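Local coordinates for protein CbsA (Xanthomonas oryzae pv. oryzae, PDB 5XYH) that probably hydrolyses 1,4-beta-glucosidic bonds of cellulose to release cellobiose, as a family 6 exoglucanase of a rice pathogen thought to help degrade plant cell walls, at residues Ile194-Leu200 with Glu271-Ala275; Ile210-Thr214 with Ala281-Trp287; Ile342-Pro346 with Ala356-Gly360. All blocks are in the same frame, centred on the assembly; numbering follows the deposited sequence. Where two conformers were deposited one is given.

Contact 1 (Ile194-Leu200 with Glu271-Ala275); sequences IGHSGWL and ESTYA
Tyr274, on the first turn of helix 271-284, meets the backbone of the loop Ile194-Leu200 from the ring's ortho carbons to the hydroxyl. CG stands anti to the backbone N (chi1 -175°), which places the ring against Gly198 and His196. CB and CG serve as the stem; contacts begin at CD1 and CD2. CD1 and CE1 lie against Gly198, with Tyr274 CE1 3.5 Å from Gly198 CA, and Gly198 N sits over one face near the rim. On the other side CD2 and CE2 adjoin His196, Tyr274 CE2 coming to 3.7 Å from His196 CA. CE2 and CZ also adjoin Ile194 O, at the ring edge near its plane. At the tip, Tyr274 OH donates to Ile194 O at 2.7 Å, nearly along the C=O axis (167°). Tyr274 OH also accepts a hydrogen bond from a water at 2.9 Å, which in turn accepts from Leu200 N and, weakly, Gly198 N. Leu200 CD1 packs 3.6 Å from Tyr274 OH. One turn back, Glu271 bends at chi2 (-56°), bringing Glu271 OE2 to 2.7 Å from His196 O; its OE1 is bonded to Thr232. The loop follows strand 188-193 in the parallel part of the central sheet; in the distorted alpha/beta barrel of family 6, loops at such C-terminal strand ends usually form the substrate cleft. It leads to helix 206-218, with Leu200 resting on helix 150-155 and Ile194 and Tyr274 both touching strand 229-232.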
loop_
_atom_site.group_PDB
_atom_site.type_symbol
_atom_site.label_atom_id
_atom_site.label_comp_id
_atom_site.label_asym_id
_atom_site.label_seq_id
_atom_site.Cartn_x
_atom_site.Cartn_y
_atom_site.Cartn_z
ATOM N N ILE A 194 7.043 0.048 3.809
ATOM C CA ILE A 194 7.467 0.473 5.142
ATOM C C ILE A 194 6.331 1.220 5.844
ATOM O O ILE A 194 6.535 2.265 6.475
ATOM C CB ILE A 194 8.791 1.277 5.056
ATOM C CG1 ILE A 194 9.463 1.440 6.429
ATOM C CG2 ILE A 194 8.630 2.616 4.317
ATOM C CD1 ILE A 194 10.920 1.848 6.311
ATOM N N GLY A 195 5.115 0.663 5.749
ATOM C CA GLY A 195 3.991 1.151 6.529
ATOM C C GLY A 195 3.567 2.560 6.139
ATOM O O GLY A 195 3.789 3.014 5.014
ATOM N N HIS A 196 2.956 3.275 7.095
ATOM C CA HIS A 196 2.334 4.555 6.756
ATOM C C HIS A 196 2.118 5.509 7.928
ATOM O O HIS A 196 1.988 6.718 7.724
ATOM C CB HIS A 196 0.967 4.300 6.131
ATOM C CG HIS A 196 -0.062 3.907 7.141
ATOM N ND1 HIS A 196 -0.910 4.821 7.734
ATOM C CD2 HIS A 196 -0.336 2.711 7.713
ATOM C CE1 HIS A 196 -1.687 4.197 8.603
ATOM N NE2 HIS A 196 -1.357 2.918 8.612
ATOM N N SER A 197 1.995 4.976 9.144
ATOM C CA SER A 197 1.467 5.772 10.252
ATOM C C SER A 197 2.473 6.797 10.758
ATOM O O SER A 197 2.085 7.827 11.326
ATOM C CB SER A 197 1.074 4.861 11.402
ATOM O OG SER A 197 2.243 4.288 11.956
ATOM N N GLY A 198 3.756 6.518 10.600
ATOM C CA GLY A 198 4.784 7.273 11.276
ATOM C C GLY A 198 5.224 6.688 12.600
ATOM O O GLY A 198 6.200 7.178 13.170
ATOM N N TRP A 199 4.526 5.667 13.124
ATOM C CA TRP A 199 4.924 5.108 14.414
ATOM C C TRP A 199 6.265 4.387 14.339
ATOM O O TRP A 199 6.950 4.260 15.367
ATOM C CB TRP A 199 3.854 4.157 14.949
ATOM C CG TRP A 199 2.609 4.845 15.469
ATOM C CD1 TRP A 199 1.339 4.697 14.995
ATOM C CD2 TRP A 199 2.524 5.768 16.567
ATOM N NE1 TRP A 199 0.467 5.471 15.724
ATOM C CE2 TRP A 199 1.170 6.138 16.696
ATOM C CE3 TRP A 199 3.464 6.318 17.457
ATOM C CZ2 TRP A 199 0.727 7.032 17.675
ATOM C CZ3 TRP A 199 3.020 7.220 18.435
ATOM C CH2 TRP A 199 1.665 7.561 18.533
ATOM N N LEU A 200 6.654 3.927 13.144
ATOM C CA LEU A 200 7.983 3.349 12.948
ATOM C C LEU A 200 9.095 4.345 13.247
ATOM O O LEU A 200 10.203 3.939 13.619
ATOM C CB LEU A 200 8.133 2.855 11.514
ATOM C CG LEU A 200 7.669 1.451 11.201
ATOM C CD1 LEU A 200 8.120 1.120 9.764
ATOM C CD2 LEU A 200 8.276 0.511 12.221
ATOM N N GLU A 271 1.953 11.656 4.480
ATOM C CA GLU A 271 2.911 10.746 3.861
ATOM C C GLU A 271 4.129 11.473 3.307
ATOM O O GLU A 271 5.214 10.882 3.234
ATOM C CB GLU A 271 2.223 9.929 2.765
ATOM C CG GLU A 271 1.153 8.978 3.358
ATOM C CD GLU A 271 1.738 8.059 4.415
ATOM O OE1 GLU A 271 2.523 7.151 4.051
ATOM O OE2 GLU A 271 1.410 8.232 5.610
ATOM N N SER A 272 3.979 12.736 2.903
ATOM C CA SER A 272 5.140 13.493 2.443
ATOM C C SER A 272 6.145 13.679 3.571
ATOM O O SER A 272 7.341 13.423 3.400
ATOM C CB SER A 272 4.704 14.840 1.876
ATOM O OG SER A 272 4.021 14.663 0.649
ATOM N N THR A 273 5.672 14.114 4.742
ATOM C CA THR A 273 6.559 14.231 5.895
ATOM C C THR A 273 7.166 12.873 6.264
ATOM O O THR A 273 8.373 12.775 6.534
ATOM C CB THR A 273 5.789 14.829 7.083
ATOM O OG1 THR A 273 5.107 16.023 6.666
ATOM C CG2 THR A 273 6.723 15.154 8.248
ATOM N N TYR A 274 6.352 11.811 6.236
ATOM C CA TYR A 274 6.827 10.473 6.598
ATOM C C TYR A 274 7.969 10.017 5.684
ATOM O O TYR A 274 9.003 9.524 6.160
ATOM C CB TYR A 274 5.658 9.484 6.553
ATOM C CG TYR A 274 5.985 8.077 7.032
ATOM C CD1 TYR A 274 6.728 7.869 8.188
ATOM C CD2 TYR A 274 5.540 6.954 6.328
ATOM C CE1 TYR A 274 7.039 6.584 8.627
ATOM C CE2 TYR A 274 5.828 5.657 6.767
ATOM C CZ TYR A 274 6.580 5.482 7.916
ATOM O OH TYR A 274 6.879 4.225 8.353
ATOM N N ALA A 275 7.791 10.156 4.366
ATOM C CA ALA A 275 8.815 9.692 3.429
ATOM C C ALA A 275 10.134 10.439 3.625
ATOM O O ALA A 275 11.214 9.848 3.513
ATOM C CB ALA A 275 8.325 9.855 1.989
HETATM O O HOH W 1 5.091 4.008 10.666
#

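Contact 2 (Ile210-Thr214 with Ala281-Trp287); sequences ISLYT and AFVGAGW
Thr214 OG1 links its own helix to the turn that follows helix 271-284: it donates to Ile210 O one turn back (2.8 Å) and accepts from the indole Trp287 NE1 at 2.9 Å. The indole bond is nearly straight, 172° at the hydrogen, and the oxygen lies in the ring plane. Ile210 O takes the Thr214 backbone N as well, the hydroxyl reaching it from above the carbonyl plane. With OG1 beside its own backbone N (chi1 -60°), the threonine can serve both partners at once. Next to this polar link, Ile210 sets CD1 over the centre of the Phe282 ring, a CH-pi contact 3.7 Å from the centroid. Its other branch, Ile210 CG2, packs 3.5 Å from Ala285 CB, while Ala281 CB meets CD1. Tyr213 CB comes to the edge of the Phe282 ring, 3.8 Å from Phe282 CE1. A Schellman motif at Gly286 ends helix 271-284 and turns the chain so that Phe282 CD1 lies over one face of the Trp287 indole, near its rim; Phe230 also stacks on Phe282. These two helices flank the parallel strands of an alpha/beta fold, joined by apolar packing and one directed chain of bonds, indole to hydroxyl to carbonyl, which fixes the rotation of Thr214 and satisfies the indole N-H.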
loop_
_atom_site.group_PDB
_atom_site.type_symbol
_atom_site.label_atom_id
_atom_site.label_comp_id
_atom_site.label_asym_id
_atom_site.label_seq_id
_atom_site.Cartn_x
_atom_site.Cartn_y
_atom_site.Cartn_z
ATOM N N ILE A 210 14.971 1.342 11.264
ATOM C CA ILE A 210 16.038 1.554 10.293
ATOM C C ILE A 210 17.018 0.389 10.312
ATOM O O ILE A 210 17.365 -0.158 9.265
ATOM C CB ILE A 210 16.741 2.895 10.557
ATOM C CG1 ILE A 210 15.756 4.065 10.438
ATOM C CG2 ILE A 210 17.939 3.058 9.641
ATOM C CD1 ILE A 210 14.974 4.116 9.141
ATOM N N SER A 211 17.465 -0.031 11.501
ATOM C CA SER A 211 18.443 -1.115 11.543
ATOM C C SER A 211 17.857 -2.435 11.047
ATOM O O SER A 211 18.583 -3.248 10.461
ATOM C CB SER A 211 19.007 -1.283 12.952
ATOM O OG SER A 211 18.227 -2.190 13.706
ATOM N N LEU A 212 16.551 -2.655 11.246
ATOM C CA LEU A 212 15.906 -3.850 10.711
ATOM C C LEU A 212 15.948 -3.865 9.191
ATOM O O LEU A 212 16.417 -4.829 8.585
ATOM C CB LEU A 212 14.457 -3.946 11.194
ATOM C CG LEU A 212 13.598 -5.041 10.557
ATOM C CD1 LEU A 212 14.172 -6.408 10.840
ATOM C CD2 LEU A 212 12.155 -4.937 11.064
ATOM N N TYR A 213 15.441 -2.811 8.553
ATOM C CA TYR A 213 15.477 -2.771 7.096
ATOM C C TYR A 213 16.910 -2.825 6.588
ATOM O O TYR A 213 17.202 -3.501 5.598
ATOM C CB TYR A 213 14.763 -1.518 6.578
ATOM C CG TYR A 213 13.252 -1.676 6.577
ATOM C CD1 TYR A 213 12.513 -1.513 7.745
ATOM C CD2 TYR A 213 12.581 -2.012 5.421
ATOM C CE1 TYR A 213 11.123 -1.670 7.743
ATOM C CE2 TYR A 213 11.204 -2.170 5.406
ATOM C CZ TYR A 213 10.479 -2.007 6.553
ATOM O OH TYR A 213 9.108 -2.177 6.496
ATOM N N THR A 214 17.825 -2.144 7.269
ATOM C CA THR A 214 19.213 -2.164 6.810
ATOM C C THR A 214 19.795 -3.568 6.920
ATOM O O THR A 214 20.391 -4.085 5.967
ATOM C CB THR A 214 20.045 -1.158 7.611
ATOM O OG1 THR A 214 19.503 0.152 7.412
ATOM C CG2 THR A 214 21.489 -1.169 7.131
ATOM N N ALA A 281 16.750 9.334 7.630
ATOM C CA ALA A 281 17.244 8.316 8.543
ATOM C C ALA A 281 18.008 7.224 7.800
ATOM O O ALA A 281 19.018 6.712 8.305
ATOM C CB ALA A 281 16.082 7.720 9.331
ATOM N N PHE A 282 17.536 6.834 6.608
ATOM C CA PHE A 282 18.234 5.774 5.876
ATOM C C PHE A 282 19.571 6.272 5.346
ATOM O O PHE A 282 20.588 5.576 5.449
ATOM C CB PHE A 282 17.361 5.229 4.742
ATOM C CG PHE A 282 16.384 4.184 5.186
ATOM C CD1 PHE A 282 16.831 2.986 5.732
ATOM C CD2 PHE A 282 15.026 4.394 5.081
ATOM C CE1 PHE A 282 15.935 2.021 6.159
ATOM C CE2 PHE A 282 14.130 3.439 5.491
ATOM C CZ PHE A 282 14.578 2.254 6.037
ATOM N N VAL A 283 19.596 7.481 4.801
ATOM C CA VAL A 283 20.872 8.060 4.407
ATOM C C VAL A 283 21.799 8.151 5.616
ATOM O O VAL A 283 23.006 7.887 5.515
ATOM C CB VAL A 283 20.632 9.418 3.726
ATOM C CG1 VAL A 283 21.944 10.151 3.515
ATOM C CG2 VAL A 283 19.924 9.199 2.382
ATOM N N GLY A 284 21.244 8.467 6.788
ATOM C CA GLY A 284 22.042 8.471 8.003
ATOM C C GLY A 284 22.591 7.108 8.356
ATOM O O GLY A 284 23.674 7.000 8.941
ATOM N N ALA A 285 21.858 6.050 8.017
ATOM C CA ALA A 285 22.328 4.693 8.245
ATOM C C ALA A 285 23.270 4.201 7.152
ATOM O O ALA A 285 23.691 3.041 7.206
ATOM C CB ALA A 285 21.138 3.735 8.365
ATOM N N GLY A 286 23.599 5.032 6.170
ATOM C CA GLY A 286 24.554 4.657 5.144
ATOM C C GLY A 286 23.966 4.174 3.833
ATOM O O GLY A 286 24.709 3.632 3.011
ATOM N N TRP A 287 22.663 4.349 3.614
ATOM C CA TRP A 287 22.056 4.025 2.328
ATOM C C TRP A 287 22.470 5.058 1.282
ATOM O O TRP A 287 22.739 6.211 1.620
ATOM C CB TRP A 287 20.525 4.002 2.439
ATOM C CG TRP A 287 19.956 2.799 3.166
ATOM C CD1 TRP A 287 20.040 2.530 4.503
ATOM C CD2 TRP A 287 19.231 1.713 2.586
ATOM N NE1 TRP A 287 19.423 1.336 4.791
ATOM C CE2 TRP A 287 18.899 0.823 3.635
ATOM C CE3 TRP A 287 18.819 1.409 1.285
ATOM C CZ2 TRP A 287 18.174 -0.351 3.420
ATOM C CZ3 TRP A 287 18.095 0.237 1.075
ATOM C CH2 TRP A 287 17.787 -0.627 2.138
#

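Contact 3 (Ile342-Pro346 with Ala356-Gly360); sequences IGMPP and AYVWG
Trp359 lies across the segment Ile342-Pro346, and its indole is held at one edge and over one face. At the edge, Trp359 NE1 donates to Met344 O at 2.8 Å, with 158° at the hydrogen; the acceptor lies close to the indole plane, while the donor is tilted 29° from the carbonyl plane. Thr297 OG1 is hydrogen-bonded to the same carbonyl oxygen. Over the face, Pro346 lays CD above the five-membered ring, 3.6 Å from its centroid, in a CH-pi contact, and the neighbouring Pro346 CG lies 3.9 Å from Trp359 CG. Next to the NE1 edge, Trp359 CZ2 of the six-membered ring meets Ile342 CG2 at 3.4 Å, the two side chains crossing at about a right angle. Tyr357 is the second large participant. Its CG stands beside the backbone N (chi1 -59°), which brings Tyr357 CD2 to 3.9 Å from Met344 CB; Met344 CG also adjoins the ring before the chain bends at chi2 and chi3. Pro346 also uses its backbone: Pro346 CA approaches Tyr357 O at 3.2 Å in a CA-H...O contact. Here the loop enters strand 347-351, the antiparallel end strand beside 354-358, the last of the parallel strands, which pairs with 292-296. Tyr45 meets the indole edge-to-face, while Ile342 packs on helix 411-419 and, together with Trp359, on Val42 of helix 33-42.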
loop_
_atom_site.group_PDB
_atom_site.type_symbol
_atom_site.label_atom_id
_atom_site.label_comp_id
_atom_site.label_asym_id
_atom_site.label_seq_id
_atom_site.Cartn_x
_atom_site.Cartn_y
_atom_site.Cartn_z
ATOM N N ILE A 342 -10.291 9.198 -3.781
ATOM C CA ILE A 342 -9.109 8.949 -4.607
ATOM C C ILE A 342 -8.128 10.104 -4.468
ATOM O O ILE A 342 -8.526 11.272 -4.375
ATOM C CB ILE A 342 -9.523 8.751 -6.074
ATOM C CG1 ILE A 342 -10.316 7.443 -6.212
ATOM C CG2 ILE A 342 -8.295 8.779 -6.992
ATOM C CD1 ILE A 342 -10.653 7.052 -7.621
ATOM N N GLY A 343 -6.839 9.787 -4.415
ATOM C CA GLY A 343 -5.814 10.819 -4.298
ATOM C C GLY A 343 -5.162 11.150 -5.626
ATOM O O GLY A 343 -5.778 11.041 -6.694
ATOM N N MET A 344 -3.903 11.561 -5.563
ATOM C CA MET A 344 -3.184 11.927 -6.779
ATOM C C MET A 344 -3.177 10.754 -7.758
ATOM O O MET A 344 -2.910 9.609 -7.353
ATOM C CB MET A 344 -1.737 12.338 -6.472
ATOM C CG MET A 344 -1.546 13.753 -5.917
ATOM S SD MET A 344 -1.994 15.078 -7.083
ATOM C CE MET A 344 -0.816 14.817 -8.419
ATOM N N PRO A 345 -3.453 10.994 -9.036
ATOM C CA PRO A 345 -3.267 9.956 -10.063
ATOM C C PRO A 345 -1.824 9.484 -10.097
ATOM O O PRO A 345 -0.919 10.203 -9.650
ATOM C CB PRO A 345 -3.636 10.682 -11.371
ATOM C CG PRO A 345 -4.402 11.905 -10.944
ATOM C CD PRO A 345 -3.830 12.293 -9.613
ATOM N N PRO A 346 -1.564 8.289 -10.617
ATOM C CA PRO A 346 -0.172 7.838 -10.754
ATOM C C PRO A 346 0.658 8.886 -11.488
ATOM O O PRO A 346 0.272 9.365 -12.550
ATOM C CB PRO A 346 -0.300 6.539 -11.555
ATOM C CG PRO A 346 -1.702 6.060 -11.288
ATOM C CD PRO A 346 -2.527 7.320 -11.169
ATOM N N ALA A 356 7.750 8.176 -7.477
ATOM C CA ALA A 356 6.457 8.157 -8.153
ATOM C C ALA A 356 5.342 8.138 -7.119
ATOM O O ALA A 356 5.537 7.660 -6.003
ATOM C CB ALA A 356 6.325 6.935 -9.079
ATOM N N TYR A 357 4.197 8.710 -7.491
ATOM C CA TYR A 357 2.928 8.375 -6.849
ATOM C C TYR A 357 2.337 7.199 -7.614
ATOM O O TYR A 357 2.315 7.219 -8.846
ATOM C CB TYR A 357 1.945 9.548 -6.856
ATOM C CG TYR A 357 2.431 10.814 -6.172
ATOM C CD1 TYR A 357 3.192 10.768 -5.011
ATOM C CD2 TYR A 357 2.114 12.058 -6.691
ATOM C CE1 TYR A 357 3.642 11.936 -4.389
ATOM C CE2 TYR A 357 2.549 13.226 -6.086
ATOM C CZ TYR A 357 3.308 13.160 -4.938
ATOM O OH TYR A 357 3.733 14.323 -4.349
ATOM N N VAL A 358 1.890 6.163 -6.894
ATOM C CA VAL A 358 1.368 4.954 -7.521
ATOM C C VAL A 358 0.001 4.654 -6.911
ATOM O O VAL A 358 -0.317 5.079 -5.799
ATOM C CB VAL A 358 2.304 3.730 -7.357
ATOM C CG1 VAL A 358 3.701 4.002 -7.947
ATOM C CG2 VAL A 358 2.398 3.314 -5.891
ATOM N N TRP A 359 -0.821 3.932 -7.664
ATOM C CA TRP A 359 -2.056 3.385 -7.104
ATOM C C TRP A 359 -1.725 1.948 -6.732
ATOM O O TRP A 359 -1.897 1.019 -7.528
ATOM C CB TRP A 359 -3.215 3.489 -8.087
ATOM C CG TRP A 359 -3.757 4.868 -8.180
ATOM C CD1 TRP A 359 -3.229 5.999 -7.618
ATOM C CD2 TRP A 359 -4.956 5.274 -8.844
ATOM N NE1 TRP A 359 -4.018 7.076 -7.904
ATOM C CE2 TRP A 359 -5.081 6.664 -8.666
ATOM C CE3 TRP A 359 -5.930 4.597 -9.589
ATOM C CZ2 TRP A 359 -6.152 7.396 -9.197
ATOM C CZ3 TRP A 359 -6.994 5.327 -10.124
ATOM C CH2 TRP A 359 -7.095 6.707 -9.923
ATOM N N GLY A 360 -1.186 1.784 -5.522
ATOM C CA GLY A 360 -0.837 0.458 -5.041
ATOM C C GLY A 360 -2.048 -0.435 -4.908
ATOM O O GLY A 360 -2.046 -1.581 -5.356
#

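From the N terminus, the chain leaves strand 188-193 through Ile194-Leu200 and enters helix 206-218, which supplies the first half of contact 2. After strand 229-232 and a long excursion, helix 271-284 answers both: its start closes contact 1 across 70 residues, and its end with the following turn closes contact 2. The two loops therefore cross, and the sites touch, Ile194 CD1 lying 3.7 Å from Phe282 CE2. Together they tie one helix to a loop at a strand end and to the preceding helix. Contact 3 follows in series, a short closure around the hairpin of 347-351 and 354-358, its centre about 16 Å from that of contact 1.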